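Long-range contact in D-alanyl transferase DltD (Enterococcus faecium TX0133A04, PDB 6PFX), which probably takes part in the D-alanylation of lipoteichoic acid in the Gram-positive cell wall, as a membrane-associated transferase of the DltD family: residues F272-A283 / K317-F327. Sequence-based numbering, arbitrary orientation.
Sequences FSDFQLVLDQLA and KIKFQLNSQGF
Gln276 and Gln325 come from opposite directions and pair through their side-chain amides by two reciprocal hydrogen bonds: Gln325 NE2 gives to Gln276 OE1 at 2.9 Å, and Gln276 NE2 gives to Gln325 OE1 at 2.9 Å. The amide planes lie only 22° apart, and each oxygen is approached in its carbonyl plane on a lone pair, which identifies a nearly flat cyclic amide pair. A bend at chi2 turns the Gln276 amide into this position. Gln276 OE1 also takes an N-H from Gln321 NE2 at 3.0 Å, while the other N-H of that nitrogen runs almost straight (173°) to Phe272 O, already the acceptor of Gln276 N from the opposite face of its carbonyl plane. The second N-H of Gln325 NE2 goes to Gln321 O, so the NE2 groups of Gln321 and Gln325 each spend both hydrogens within this buried network. Outside it, Trp386 NE1 binds Gln321 OE1, and Asp378 N binds Gln325 OE1.

The extended chain of Gln321 is a knob in the hole formed by Phe272, Phe275, Gln276 and Leu279. At one end, Lys317 lies over a face of the Phe272 ring, its CE 3.7 Å from the centroid in a CH-pi contact and its NZ in cation-pi range; carbonyls of Arg267, Trp386 and Gln389 also hold the ammonium. Ile318 CD1 touches Phe275 CD2 at 3.6 Å, and Leu322 CD2 meets the edge of that ring. At the other end, beyond the Schellman motif at Gly326, Phe327 receives Leu279 CD2 over one face.

Crossing at -28°, the two helices pack side by side along strand 288-293 of the parallel sheet, a helix-on-sheet layer consistent with the alpha/beta fold of the SGNH hydrolase clan.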
loop_
_atom_site.group_PDB
_atom_site.type_symbol
_atom_site.label_atom_id
_atom_site.label_comp_id
_atom_site.label_asym_id
_atom_site.label_seq_id
_atom_site.Cartn_x
_atom_site.Cartn_y
_atom_site.Cartn_z
ATOM N N PHE A 272 -5.697 -11.710 0.478
ATOM C CA PHE A 272 -6.435 -11.553 -0.770
ATOM C C PHE A 272 -7.814 -10.976 -0.502
ATOM O O PHE A 272 -8.332 -10.186 -1.293
ATOM C CB PHE A 272 -6.555 -12.891 -1.504
ATOM C CG PHE A 272 -5.271 -13.337 -2.140
ATOM C CD1 PHE A 272 -4.846 -12.791 -3.337
ATOM C CD2 PHE A 272 -4.479 -14.278 -1.521
ATOM C CE1 PHE A 272 -3.661 -13.176 -3.906
ATOM C CE2 PHE A 272 -3.294 -14.667 -2.091
ATOM C CZ PHE A 272 -2.888 -14.115 -3.285
ATOM N N SER A 273 -8.427 -11.372 0.612
ATOM C CA SER A 273 -9.743 -10.862 0.979
ATOM C C SER A 273 -9.657 -9.495 1.655
ATOM O O SER A 273 -10.532 -8.648 1.430
ATOM C CB SER A 273 -10.472 -11.917 1.806
ATOM O OG SER A 273 -10.665 -13.097 1.027
ATOM N N ASP A 274 -8.613 -9.235 2.458
ATOM C CA ASP A 274 -8.378 -7.873 2.932
ATOM C C ASP A 274 -8.175 -6.927 1.749
ATOM O O ASP A 274 -8.683 -5.799 1.745
ATOM C CB ASP A 274 -7.163 -7.802 3.868
ATOM C CG ASP A 274 -7.352 -8.564 5.179
ATOM O OD1 ASP A 274 -8.452 -9.070 5.473
ATOM O OD2 ASP A 274 -6.367 -8.658 5.939
ATOM N N PHE A 275 -7.437 -7.379 0.725
ATOM C CA PHE A 275 -7.229 -6.587 -0.484
ATOM C C PHE A 275 -8.548 -6.326 -1.197
ATOM O O PHE A 275 -8.757 -5.236 -1.746
ATOM C CB PHE A 275 -6.234 -7.330 -1.409
ATOM C CG PHE A 275 -5.842 -6.540 -2.630
ATOM C CD1 PHE A 275 -5.103 -5.399 -2.498
ATOM C CD2 PHE A 275 -6.188 -6.954 -3.906
ATOM C CE1 PHE A 275 -4.754 -4.654 -3.585
ATOM C CE2 PHE A 275 -5.827 -6.197 -5.014
ATOM C CZ PHE A 275 -5.118 -5.046 -4.848
ATOM N N GLN A 276 -9.473 -7.286 -1.146
ATOM C CA GLN A 276 -10.788 -7.071 -1.734
ATOM C C GLN A 276 -11.515 -5.890 -1.099
ATOM O O GLN A 276 -12.298 -5.213 -1.774
ATOM C CB GLN A 276 -11.641 -8.336 -1.647
ATOM C CG GLN A 276 -12.971 -8.192 -2.366
ATOM C CD GLN A 276 -12.882 -7.927 -3.873
ATOM O OE1 GLN A 276 -11.873 -8.192 -4.537
ATOM N NE2 GLN A 276 -13.966 -7.409 -4.411
ATOM N N LEU A 277 -11.291 -5.640 0.195
ATOM C CA LEU A 277 -11.868 -4.456 0.820
ATOM C C LEU A 277 -11.378 -3.192 0.130
ATOM O O LEU A 277 -12.167 -2.290 -0.167
ATOM C CB LEU A 277 -11.486 -4.405 2.297
ATOM C CG LEU A 277 -12.116 -5.430 3.226
ATOM C CD1 LEU A 277 -11.503 -5.356 4.610
ATOM C CD2 LEU A 277 -13.594 -5.127 3.343
ATOM N N VAL A 278 -10.068 -3.101 -0.110
ATOM C CA VAL A 278 -9.502 -1.971 -0.842
ATOM C C VAL A 278 -10.181 -1.805 -2.193
ATOM O O VAL A 278 -10.562 -0.695 -2.566
ATOM C CB VAL A 278 -7.984 -2.170 -1.000
ATOM C CG1 VAL A 278 -7.406 -1.195 -1.975
ATOM C CG2 VAL A 278 -7.285 -2.107 0.371
ATOM N N LEU A 279 -10.308 -2.891 -2.962
ATOM C CA LEU A 279 -10.944 -2.820 -4.278
ATOM C C LEU A 279 -12.401 -2.375 -4.181
ATOM O O LEU A 279 -12.878 -1.590 -5.013
ATOM C CB LEU A 279 -10.841 -4.184 -4.956
ATOM C CG LEU A 279 -9.422 -4.702 -5.197
ATOM C CD1 LEU A 279 -9.467 -5.948 -6.091
ATOM C CD2 LEU A 279 -8.551 -3.614 -5.817
ATOM N N ASP A 280 -13.122 -2.878 -3.182
ATOM C CA ASP A 280 -14.505 -2.469 -2.963
ATOM C C ASP A 280 -14.597 -0.959 -2.809
ATOM O O ASP A 280 -15.429 -0.307 -3.450
ATOM C CB ASP A 280 -15.008 -3.212 -1.723
ATOM C CG ASP A 280 -16.508 -3.098 -1.508
ATOM O OD1 ASP A 280 -16.939 -2.118 -0.864
ATOM O OD2 ASP A 280 -17.245 -4.013 -1.947
ATOM N N GLN A 281 -13.736 -0.381 -1.977
ATOM C CA GLN A 281 -13.808 1.052 -1.728
ATOM C C GLN A 281 -13.315 1.861 -2.922
ATOM O O GLN A 281 -13.893 2.901 -3.242
ATOM C CB GLN A 281 -13.049 1.399 -0.449
ATOM C CG GLN A 281 -13.249 2.822 0.044
ATOM C CD GLN A 281 -14.660 3.093 0.553
ATOM O OE1 GLN A 281 -15.433 2.175 0.789
ATOM N NE2 GLN A 281 -14.995 4.366 0.715
ATOM N N LEU A 282 -12.255 1.406 -3.596
ATOM C CA LEU A 282 -11.780 2.104 -4.784
ATOM C C LEU A 282 -12.870 2.144 -5.837
ATOM O O LEU A 282 -13.104 3.180 -6.469
ATOM C CB LEU A 282 -10.531 1.417 -5.329
ATOM C CG LEU A 282 -9.312 1.619 -4.444
ATOM C CD1 LEU A 282 -8.250 0.604 -4.874
ATOM C CD2 LEU A 282 -8.732 2.977 -4.560
ATOM N N ALA A 283 -13.604 1.047 -5.985
ATOM C CA ALA A 283 -14.652 1.002 -6.994
ATOM C C ALA A 283 -15.810 1.908 -6.600
ATOM O O ALA A 283 -16.336 2.655 -7.435
ATOM C CB ALA A 283 -15.104 -0.445 -7.196
ATOM N N LYS A 317 -2.531 -14.574 -9.779
ATOM C CA LYS A 317 -3.714 -14.591 -8.931
ATOM C C LYS A 317 -4.207 -13.175 -8.645
ATOM O O LYS A 317 -5.411 -12.892 -8.741
ATOM C CB LYS A 317 -3.414 -15.342 -7.633
ATOM C CG LYS A 317 -4.624 -15.486 -6.733
ATOM C CD LYS A 317 -4.386 -16.505 -5.619
ATOM C CE LYS A 317 -5.542 -16.520 -4.629
ATOM N NZ LYS A 317 -5.381 -17.647 -3.638
ATOM N N ILE A 318 -3.293 -12.260 -8.297
ATOM C CA ILE A 318 -3.730 -10.898 -7.984
ATOM C C ILE A 318 -4.229 -10.183 -9.232
ATOM O O ILE A 318 -5.192 -9.408 -9.160
ATOM C CB ILE A 318 -2.649 -10.122 -7.205
ATOM C CG1 ILE A 318 -3.295 -9.067 -6.300
ATOM C CG2 ILE A 318 -1.637 -9.512 -8.122
ATOM C CD1 ILE A 318 -4.117 -9.662 -5.182
ATOM N N LYS A 319 -3.623 -10.463 -10.391
ATOM C CA LYS A 319 -4.081 -9.870 -11.645
ATOM C C LYS A 319 -5.443 -10.410 -12.060
ATOM O O LYS A 319 -6.261 -9.653 -12.591
ATOM C CB LYS A 319 -3.017 -10.015 -12.730
ATOM C CG LYS A 319 -1.794 -9.144 -12.440
ATOM C CD LYS A 319 -0.883 -8.949 -13.645
ATOM C CE LYS A 319 -0.572 -10.235 -14.360
ATOM N NZ LYS A 319 0.499 -9.994 -15.375
ATOM N N PHE A 320 -5.728 -11.685 -11.785
ATOM C CA PHE A 320 -7.079 -12.188 -12.007
ATOM C C PHE A 320 -8.082 -11.429 -11.147
ATOM O O PHE A 320 -9.141 -11.004 -11.628
ATOM C CB PHE A 320 -7.130 -13.685 -11.709
ATOM C CG PHE A 320 -8.488 -14.283 -11.879
ATOM C CD1 PHE A 320 -9.389 -14.318 -10.828
ATOM C CD2 PHE A 320 -8.871 -14.804 -13.099
ATOM C CE1 PHE A 320 -10.653 -14.875 -10.995
ATOM C CE2 PHE A 320 -10.120 -15.357 -13.268
ATOM C CZ PHE A 320 -11.017 -15.380 -12.221
ATOM N N GLN A 321 -7.748 -11.207 -9.873
ATOM C CA GLN A 321 -8.675 -10.502 -8.989
ATOM C C GLN A 321 -8.908 -9.077 -9.479
ATOM O O GLN A 321 -10.038 -8.567 -9.448
ATOM C CB GLN A 321 -8.128 -10.491 -7.555
ATOM C CG GLN A 321 -9.085 -9.894 -6.483
ATOM C CD GLN A 321 -8.593 -10.174 -5.066
ATOM O OE1 GLN A 321 -7.636 -10.938 -4.878
ATOM N NE2 GLN A 321 -9.218 -9.551 -4.073
ATOM N N LEU A 322 -7.843 -8.426 -9.948
ATOM C CA LEU A 322 -7.931 -7.056 -10.441
ATOM C C LEU A 322 -8.686 -7.005 -11.763
ATOM O O LEU A 322 -9.710 -6.324 -11.878
ATOM C CB LEU A 322 -6.508 -6.492 -10.565
ATOM C CG LEU A 322 -5.820 -6.173 -9.234
ATOM C CD1 LEU A 322 -4.350 -5.876 -9.394
ATOM C CD2 LEU A 322 -6.487 -4.981 -8.553
ATOM N N ASN A 323 -8.199 -7.745 -12.764
ATOM C CA ASN A 323 -8.742 -7.660 -14.113
ATOM C C ASN A 323 -10.187 -8.136 -14.172
ATOM O O ASN A 323 -11.004 -7.570 -14.911
ATOM C CB ASN A 323 -7.895 -8.501 -15.071
ATOM C CG ASN A 323 -6.522 -7.928 -15.307
ATOM O OD1 ASN A 323 -6.280 -6.731 -15.130
ATOM N ND2 ASN A 323 -5.613 -8.780 -15.750
ATOM N N SER A 324 -10.519 -9.194 -13.429
ATOM C CA SER A 324 -11.872 -9.724 -13.493
ATOM C C SER A 324 -12.895 -8.704 -13.018
ATOM O O SER A 324 -14.081 -8.830 -13.336
ATOM C CB SER A 324 -12.009 -10.995 -12.649
ATOM O OG SER A 324 -11.928 -10.713 -11.263
ATOM N N GLN A 325 -12.467 -7.717 -12.239
ATOM C CA GLN A 325 -13.371 -6.722 -11.690
ATOM C C GLN A 325 -13.222 -5.360 -12.346
ATOM O O GLN A 325 -13.919 -4.416 -11.953
ATOM C CB GLN A 325 -13.139 -6.619 -10.177
ATOM C CG GLN A 325 -13.338 -7.963 -9.456
ATOM C CD GLN A 325 -13.244 -7.800 -7.956
ATOM O OE1 GLN A 325 -14.254 -7.601 -7.268
ATOM N NE2 GLN A 325 -12.027 -7.887 -7.433
ATOM N N GLY A 326 -12.375 -5.241 -13.359
ATOM C CA GLY A 326 -12.269 -4.017 -14.123
ATOM C C GLY A 326 -11.063 -3.159 -13.823
ATOM O O GLY A 326 -10.921 -2.088 -14.436
ATOM N N PHE A 327 -10.191 -3.590 -12.913
ATOM C CA PHE A 327 -8.948 -2.883 -12.620
ATOM C C PHE A 327 -7.901 -3.402 -13.595
ATOM O O PHE A 327 -7.333 -4.476 -13.393
ATOM C CB PHE A 327 -8.535 -3.143 -11.180
ATOM C CG PHE A 327 -9.511 -2.628 -10.141
ATOM C CD1 PHE A 327 -9.425 -1.321 -9.683
ATOM C CD2 PHE A 327 -10.469 -3.457 -9.595
ATOM C CE1 PHE A 327 -10.272 -0.853 -8.719
ATOM C CE2 PHE A 327 -11.312 -3.001 -8.626
ATOM C CZ PHE A 327 -11.223 -1.681 -8.187
#